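Local structure of 11S globulin seed storage protein (Amaranthus hypochondriacus, 3QAC) at the interface of chains A and B. The protein serves as a seed storage protein, a nutrient reservoir of the 11S globulin family built from cupin domains. Coordinates in Å, arbitrary orientation; residue numbers count along the deposited sequence, not the author numbering. Chains: chain A/B, 11S globulin seed storage protein.

The interface of chains A and B. Residues chain A 179-181, 189; chain B 361-362, 382-384.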
# COMPACT_ATOMS: atom_id res chain seq x y z
N THR A 179 6.66 9.72 14.68
CA THR A 179 7.83 10.56 14.70
C THR A 179 7.33 11.99 14.58
O THR A 179 6.62 12.33 13.62
CB THR A 179 8.75 10.22 13.55
OG1 THR A 179 9.23 8.88 13.71
CG2 THR A 179 9.93 11.14 13.52
N ARG A 180 7.66 12.80 15.57
CA ARG A 180 7.27 14.19 15.53
C ARG A 180 8.43 15.15 15.49
O ARG A 180 9.40 15.03 16.25
CB ARG A 180 6.39 14.54 16.72
CG ARG A 180 5.67 15.86 16.48
CD ARG A 180 4.64 16.07 17.53
NE ARG A 180 3.55 15.12 17.38
CZ ARG A 180 2.47 15.38 16.67
NH1 ARG A 180 2.38 16.54 16.05
NH2 ARG A 180 1.50 14.49 16.58
N PHE A 181 8.32 16.14 14.59
CA PHE A 181 9.32 17.17 14.43
C PHE A 181 8.69 18.51 14.82
O PHE A 181 7.64 18.87 14.30
CB PHE A 181 9.79 17.25 12.97
CG PHE A 181 10.29 15.94 12.40
CD1 PHE A 181 11.63 15.78 12.08
CD2 PHE A 181 9.42 14.90 12.13
CE1 PHE A 181 12.10 14.60 11.53
CE2 PHE A 181 9.89 13.72 11.58
CZ PHE A 181 11.23 13.57 11.27
N GLN A 189 10.20 14.41 23.99
CA GLN A 189 9.77 13.35 23.08
C GLN A 189 8.39 12.94 23.53
O GLN A 189 8.11 12.88 24.72
CB GLN A 189 10.71 12.14 23.13
CG GLN A 189 12.11 12.45 22.62
CD GLN A 189 12.09 13.06 21.21
OE1 GLN A 189 12.81 14.03 20.93
NE2 GLN A 189 11.26 12.50 20.34
N ASN B 361 17.37 15.26 12.55
CA ASN B 361 16.34 14.25 12.74
C ASN B 361 15.20 14.79 13.60
O ASN B 361 15.11 15.99 13.84
CB ASN B 361 16.93 12.96 13.30
CG ASN B 361 17.42 13.12 14.72
OD1 ASN B 361 17.22 14.16 15.34
ND2 ASN B 361 18.05 12.08 15.26
N ASP B 362 14.33 13.90 14.07
CA ASP B 362 13.16 14.32 14.83
C ASP B 362 13.52 14.77 16.23
O ASP B 362 12.69 15.35 16.94
CB ASP B 362 12.16 13.17 14.90
CG ASP B 362 12.78 11.89 15.42
OD1 ASP B 362 12.38 11.43 16.50
OD2 ASP B 362 13.67 11.34 14.74
N GLN B 382 12.25 10.90 5.00
CA GLN B 382 11.04 11.69 5.04
C GLN B 382 11.00 12.50 6.31
O GLN B 382 11.22 11.96 7.40
CB GLN B 382 9.79 10.79 5.01
CG GLN B 382 8.49 11.58 5.23
CD GLN B 382 7.26 10.69 5.41
OE1 GLN B 382 6.13 11.17 5.28
NE2 GLN B 382 7.47 9.41 5.71
N ASN B 383 10.74 13.79 6.16
CA ASN B 383 10.51 14.69 7.26
C ASN B 383 11.79 15.17 7.93
O ASN B 383 11.75 16.10 8.71
CB ASN B 383 9.54 14.10 8.30
CG ASN B 383 8.07 14.26 7.90
OD1 ASN B 383 7.17 14.06 8.73
ND2 ASN B 383 7.82 14.62 6.65
N PHE B 384 12.92 14.54 7.60
CA PHE B 384 14.19 15.03 8.13
C PHE B 384 14.52 16.39 7.50
O PHE B 384 14.51 16.54 6.27
CB PHE B 384 15.33 14.03 7.91
CG PHE B 384 15.39 12.91 8.95
CD1 PHE B 384 16.62 12.41 9.39
CD2 PHE B 384 14.23 12.35 9.47
CE1 PHE B 384 16.69 11.37 10.32
CE2 PHE B 384 14.28 11.32 10.42
CZ PHE B 384 15.54 10.83 10.84
O HOH W 1 9.55 11.76 17.42
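A:Thr179 to A:Phe181 run extended, entering the short strand 180-182, and meet two loop stretches of chain B, at B:Asp362 and at B:Asn383, the latter with a positive phi. The ring of A:Phe181 is inserted between these stretches. Over the centre of one face lies B:Asp362 CB, 3.7 Å from the ring centroid, a CH-pi contact. The opposite face meets the backbone carbonyl oxygen of B:Asn383, displaced toward the rim, while the CB of the same asparagine lies 3.3 Å from A:Phe181 CE2. The asparagine amide stands nearly perpendicular to the ring, with 84° between the planes. B:Phe384 supplies an edge contact: its CE2 lies in the plane of the A:Phe181 ring, and its CD2 is 3.7 Å from A:Phe181 CZ. Beside it, B:Asn361 CA sits over the centre of one B:Phe384 face, packing within chain B that would help position this ring.

B:Asp362 also meets A:Thr179, whose methyl CG2 approaches B:Asp362 CB to 3.3 Å, the two side chains crossing at about a right angle. With chi1 at 53°, the carboxylate of B:Asp362 sits between its own backbone N and carbonyl carbon; from there OD1 reaches a water at 3.0 Å. The same water accepts a hydrogen bond from the backbone N of A:Arg180 (2.8 Å, 164° at H), linking the carboxylate to the strand's start. Packing about one aromatic ring, supplemented by this water bridge, thus joins neighbouring subunits and contributes to the oligomeric assembly of the storage globulin.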